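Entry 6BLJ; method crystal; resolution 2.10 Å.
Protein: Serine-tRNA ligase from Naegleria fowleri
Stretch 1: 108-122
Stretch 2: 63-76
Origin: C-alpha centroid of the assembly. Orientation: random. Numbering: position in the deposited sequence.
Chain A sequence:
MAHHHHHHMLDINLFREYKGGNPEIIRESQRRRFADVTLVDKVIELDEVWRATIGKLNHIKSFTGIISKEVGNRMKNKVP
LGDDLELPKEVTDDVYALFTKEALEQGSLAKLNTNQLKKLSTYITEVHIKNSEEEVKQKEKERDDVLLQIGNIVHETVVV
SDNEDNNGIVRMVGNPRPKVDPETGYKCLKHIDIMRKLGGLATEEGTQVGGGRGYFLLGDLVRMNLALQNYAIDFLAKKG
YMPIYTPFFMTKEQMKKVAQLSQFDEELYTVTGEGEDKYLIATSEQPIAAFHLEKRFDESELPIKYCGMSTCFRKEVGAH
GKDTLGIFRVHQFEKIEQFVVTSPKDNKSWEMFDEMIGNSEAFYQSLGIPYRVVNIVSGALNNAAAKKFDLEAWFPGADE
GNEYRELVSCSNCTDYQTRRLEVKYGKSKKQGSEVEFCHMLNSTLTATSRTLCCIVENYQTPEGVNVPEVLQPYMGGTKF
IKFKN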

# COMPACT_ATOMS: atom_id res chain seq x y z
N SER A 108 -8.76 -22.01 60.02
CA SER A 108 -9.41 -21.14 59.04
C SER A 108 -10.61 -21.83 58.41
O SER A 108 -11.66 -21.20 58.23
CB SER A 108 -8.41 -20.71 57.97
OG SER A 108 -7.90 -21.82 57.25
N LEU A 109 -10.49 -23.12 58.07
CA LEU A 109 -11.60 -23.83 57.45
C LEU A 109 -12.65 -24.26 58.46
O LEU A 109 -13.80 -24.51 58.07
CB LEU A 109 -11.09 -25.06 56.69
CG LEU A 109 -9.99 -24.85 55.64
CD1 LEU A 109 -9.58 -26.19 55.02
CD2 LEU A 109 -10.42 -23.86 54.55
N ALA A 110 -12.29 -24.37 59.75
CA ALA A 110 -13.27 -24.76 60.76
C ALA A 110 -14.39 -23.74 60.90
O ALA A 110 -15.47 -24.10 61.37
CB ALA A 110 -12.57 -24.97 62.11
N LYS A 111 -14.14 -22.49 60.52
CA LYS A 111 -15.18 -21.47 60.55
C LYS A 111 -16.30 -21.74 59.55
O LYS A 111 -17.41 -21.23 59.73
CB LYS A 111 -14.57 -20.09 60.28
CG LYS A 111 -13.52 -19.65 61.30
CD LYS A 111 -12.89 -18.34 60.86
CE LYS A 111 -11.82 -17.87 61.84
NZ LYS A 111 -11.19 -16.60 61.37
N LEU A 112 -16.03 -22.52 58.51
CA LEU A 112 -16.99 -22.79 57.44
C LEU A 112 -17.57 -24.19 57.59
O LEU A 112 -16.83 -25.14 57.86
CB LEU A 112 -16.33 -22.64 56.07
CG LEU A 112 -15.62 -21.31 55.83
CD1 LEU A 112 -14.69 -21.37 54.61
CD2 LEU A 112 -16.66 -20.20 55.68
N ASN A 113 -18.89 -24.32 57.40
CA ASN A 113 -19.48 -25.65 57.38
C ASN A 113 -19.16 -26.32 56.04
O ASN A 113 -18.56 -25.72 55.14
CB ASN A 113 -20.99 -25.58 57.66
CG ASN A 113 -21.81 -24.91 56.55
OD1 ASN A 113 -21.44 -24.91 55.36
ND2 ASN A 113 -22.95 -24.33 56.94
N THR A 114 -19.56 -27.58 55.90
CA THR A 114 -19.12 -28.35 54.74
C THR A 114 -19.78 -27.85 53.46
O THR A 114 -19.15 -27.85 52.39
CB THR A 114 -19.38 -29.83 54.96
OG1 THR A 114 -18.61 -30.26 56.10
CG2 THR A 114 -18.95 -30.64 53.74
N ASN A 115 -21.04 -27.41 53.54
CA ASN A 115 -21.67 -26.78 52.38
C ASN A 115 -20.89 -25.54 51.94
O ASN A 115 -20.69 -25.32 50.73
CB ASN A 115 -23.12 -26.40 52.69
CG ASN A 115 -24.03 -27.61 52.79
OD1 ASN A 115 -23.83 -28.62 52.11
ND2 ASN A 115 -25.05 -27.51 53.64
N GLN A 116 -20.43 -24.73 52.90
CA GLN A 116 -19.65 -23.55 52.54
C GLN A 116 -18.29 -23.93 51.96
O GLN A 116 -17.78 -23.23 51.08
CB GLN A 116 -19.47 -22.63 53.75
CG GLN A 116 -20.75 -21.93 54.19
CD GLN A 116 -20.56 -21.22 55.51
OE1 GLN A 116 -20.19 -21.85 56.51
NE2 GLN A 116 -20.79 -19.92 55.53
N LEU A 117 -17.71 -25.04 52.41
CA LEU A 117 -16.41 -25.43 51.87
C LEU A 117 -16.55 -25.84 50.41
O LEU A 117 -15.68 -25.52 49.59
CB LEU A 117 -15.80 -26.58 52.67
CG LEU A 117 -15.33 -26.28 54.09
CD1 LEU A 117 -14.85 -27.55 54.80
CD2 LEU A 117 -14.24 -25.23 54.06
N LYS A 118 -17.68 -26.45 50.05
CA LYS A 118 -17.84 -26.84 48.66
C LYS A 118 -18.12 -25.63 47.78
O LYS A 118 -17.67 -25.59 46.63
CB LYS A 118 -18.96 -27.88 48.52
CG LYS A 118 -18.77 -29.13 49.38
CD LYS A 118 -19.64 -30.28 48.92
CE LYS A 118 -20.40 -30.89 50.08
NZ LYS A 118 -20.51 -32.37 49.93
N LYS A 119 -18.80 -24.62 48.33
CA LYS A 119 -18.99 -23.37 47.58
C LYS A 119 -17.66 -22.66 47.37
O LYS A 119 -17.43 -22.06 46.31
CB LYS A 119 -19.94 -22.43 48.33
CG LYS A 119 -21.43 -22.71 48.21
CD LYS A 119 -22.20 -21.54 48.83
CE LYS A 119 -23.69 -21.60 48.54
NZ LYS A 119 -24.42 -22.48 49.49
N LEU A 120 -16.80 -22.68 48.38
CA LEU A 120 -15.51 -22.03 48.29
C LEU A 120 -14.67 -22.65 47.18
O LEU A 120 -14.02 -21.94 46.41
CB LEU A 120 -14.80 -22.11 49.64
CG LEU A 120 -13.36 -21.60 49.75
CD1 LEU A 120 -13.33 -20.13 49.33
CD2 LEU A 120 -12.82 -21.78 51.17
N SER A 121 -14.65 -23.99 47.10
CA SER A 121 -13.87 -24.66 46.06
C SER A 121 -14.38 -24.27 44.67
O SER A 121 -13.59 -24.02 43.75
CB SER A 121 -13.91 -26.18 46.26
OG SER A 121 -13.07 -26.85 45.33
N THR A 122 -15.71 -24.24 44.50
CA THR A 122 -16.30 -23.81 43.24
C THR A 122 -15.91 -22.37 42.91
O THR A 122 -15.53 -22.05 41.78
CB THR A 122 -17.82 -23.93 43.32
OG1 THR A 122 -18.19 -25.31 43.45
CG2 THR A 122 -18.48 -23.33 42.06
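Stretch 2 (63-76) FTGIISKEVGNRMK

Arg74 of stretch 2 reaches the turn that precedes the helix of stretch 1 and binds two of its carbonyls: Arg74 NH1 donates to Leu112 O (2.7 Å, 159°), while Arg74 NH2 donates to Leu109 O (2.8 Å, 132°), which also accepts from Leu112 N within the turn, and makes a weak bond to Leu112 O (3.1 Å). Both acceptors lie near the guanidinium plane, so the group meets the turn edge-on. Arg74 NE is held from within stretch 2 by a salt bridge to Glu70 OE2 (2.8 Å), one helical turn back, which steadies the extended arginine side chain. Over one face of the guanidinium lies Leu117, with CD1 3.3 Å from Arg74 NH1. The turn leads into helix 114-122, whose start is capped by Asn113: Asn113 OD1 accepts from Gln116 N (2.7 Å), and Gln116 OE1 accepts in return from Asn113 N (2.9 Å).

Stretch 2 is helical throughout, with phi/psi near -65/-40, and runs nearly antiparallel to helix 114-122: the axes approach to 9.8 Å and cross at -162°. The register accordingly descends, CA to CA, from Thr114-Val71 (6.3 Å) through Leu117-Ile67 (6.6 Å) to Ser121-Thr64 (5.9 Å). Leu117 is the central knob, seated among Ile67, Glu70, Val71 and Arg74; its CB lies 4.0 Å from Val71 CG2 and 4.1 Å from Ile67 CG2. Ile67 also extends CD1 to Leu120 CG (3.9 Å) and Ser121 CB (3.8 Å). Near the arginine, Leu109 CD1 packs on Glu70 CB (4.0 Å) and Ile66 CG2 (4.2 Å). Thr114 CG2 touches Val71 CG1 (3.9 Å) and Met75 CE (3.6 Å), and Lys118 bends back to place NZ 3.3 Å from the same Met75 CE. At the Thr64 end, a water bridges the helices, donating to Thr64 O (2.9 Å) and hydrogen-bonding Ser121 OG (2.6 Å).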

# COMPACT_ATOMS: atom_id res chain seq x y z
N PHE A 63 -5.24 -25.27 46.57
CA PHE A 63 -6.39 -24.98 47.43
C PHE A 63 -7.51 -26.00 47.24
O PHE A 63 -8.24 -26.32 48.18
CB PHE A 63 -6.94 -23.58 47.15
CG PHE A 63 -5.96 -22.45 47.44
CD1 PHE A 63 -4.76 -22.69 48.10
CD2 PHE A 63 -6.24 -21.16 47.03
CE1 PHE A 63 -3.87 -21.65 48.35
CE2 PHE A 63 -5.37 -20.12 47.29
CZ PHE A 63 -4.18 -20.37 47.95
N THR A 64 -7.67 -26.48 46.00
CA THR A 64 -8.69 -27.47 45.69
C THR A 64 -8.51 -28.73 46.52
O THR A 64 -9.45 -29.22 47.16
CB THR A 64 -8.63 -27.80 44.20
OG1 THR A 64 -8.85 -26.61 43.44
CG2 THR A 64 -9.71 -28.80 43.84
N GLY A 65 -7.28 -29.27 46.53
CA GLY A 65 -7.00 -30.48 47.28
C GLY A 65 -7.11 -30.28 48.78
O GLY A 65 -7.58 -31.16 49.50
N ILE A 66 -6.67 -29.12 49.27
CA ILE A 66 -6.78 -28.84 50.70
C ILE A 66 -8.24 -28.85 51.14
O ILE A 66 -8.58 -29.36 52.21
CB ILE A 66 -6.10 -27.50 51.04
CG1 ILE A 66 -4.60 -27.57 50.72
CG2 ILE A 66 -6.34 -27.13 52.50
CD1 ILE A 66 -3.87 -26.28 50.97
N ILE A 67 -9.13 -28.35 50.29
CA ILE A 67 -10.55 -28.32 50.66
C ILE A 67 -11.13 -29.73 50.61
O ILE A 67 -11.83 -30.16 51.53
CB ILE A 67 -11.33 -27.35 49.75
CG1 ILE A 67 -10.91 -25.89 49.99
CG2 ILE A 67 -12.83 -27.52 49.99
CD1 ILE A 67 -11.50 -24.91 48.97
N SER A 68 -10.85 -30.46 49.53
CA SER A 68 -11.48 -31.78 49.38
C SER A 68 -11.01 -32.75 50.46
O SER A 68 -11.80 -33.59 50.91
CB SER A 68 -11.18 -32.35 47.99
OG SER A 68 -9.83 -32.17 47.64
N LYS A 69 -9.76 -32.63 50.90
CA LYS A 69 -9.28 -33.49 51.99
C LYS A 69 -10.01 -33.17 53.29
O LYS A 69 -10.40 -34.09 54.03
CB LYS A 69 -7.77 -33.34 52.18
CG LYS A 69 -7.26 -34.07 53.44
CD LYS A 69 -6.01 -34.91 53.17
CE LYS A 69 -5.53 -35.62 54.44
NZ LYS A 69 -6.58 -36.50 55.06
N GLU A 70 -10.23 -31.88 53.57
CA GLU A 70 -10.98 -31.52 54.78
C GLU A 70 -12.41 -32.00 54.68
O GLU A 70 -12.96 -32.55 55.65
CB GLU A 70 -10.93 -30.00 54.99
CG GLU A 70 -11.81 -29.49 56.14
CD GLU A 70 -11.42 -30.04 57.51
OE1 GLU A 70 -10.30 -30.58 57.66
OE2 GLU A 70 -12.24 -29.93 58.44
N VAL A 71 -13.04 -31.82 53.52
CA VAL A 71 -14.40 -32.34 53.32
C VAL A 71 -14.41 -33.85 53.50
O VAL A 71 -15.33 -34.40 54.13
CB VAL A 71 -14.93 -31.94 51.93
CG1 VAL A 71 -16.28 -32.60 51.68
CG2 VAL A 71 -15.02 -30.41 51.80
N GLY A 72 -13.40 -34.54 52.97
CA GLY A 72 -13.34 -35.99 53.11
C GLY A 72 -13.22 -36.44 54.55
O GLY A 72 -13.85 -37.42 54.97
N ASN A 73 -12.39 -35.74 55.34
CA ASN A 73 -12.26 -36.10 56.75
C ASN A 73 -13.56 -35.85 57.51
O ASN A 73 -13.94 -36.63 58.40
CB ASN A 73 -11.10 -35.33 57.39
CG ASN A 73 -9.73 -35.78 56.87
OD1 ASN A 73 -9.54 -36.95 56.51
ND2 ASN A 73 -8.78 -34.86 56.85
N ARG A 74 -14.26 -34.76 57.18
CA ARG A 74 -15.52 -34.46 57.85
C ARG A 74 -16.57 -35.52 57.55
O ARG A 74 -17.32 -35.92 58.44
CB ARG A 74 -16.02 -33.07 57.44
CG ARG A 74 -15.21 -31.90 58.05
CD ARG A 74 -15.82 -30.55 57.68
NE ARG A 74 -14.97 -29.42 58.08
CZ ARG A 74 -15.36 -28.15 58.04
NH1 ARG A 74 -16.58 -27.84 57.63
NH2 ARG A 74 -14.52 -27.18 58.42
N MET A 75 -16.61 -36.01 56.30
CA MET A 75 -17.60 -37.03 55.96
C MET A 75 -17.32 -38.35 56.69
O MET A 75 -18.25 -39.03 57.13
CB MET A 75 -17.63 -37.25 54.44
CG MET A 75 -17.88 -35.99 53.61
SD MET A 75 -19.36 -35.03 54.06
CE MET A 75 -19.54 -34.03 52.58
N LYS A 76 -16.04 -38.73 56.81
CA LYS A 76 -15.70 -39.97 57.51
C LYS A 76 -16.08 -39.89 58.99
O LYS A 76 -16.50 -40.90 59.58
CB LYS A 76 -14.20 -40.27 57.34
O HOH W 1 -12.19 -29.04 46.34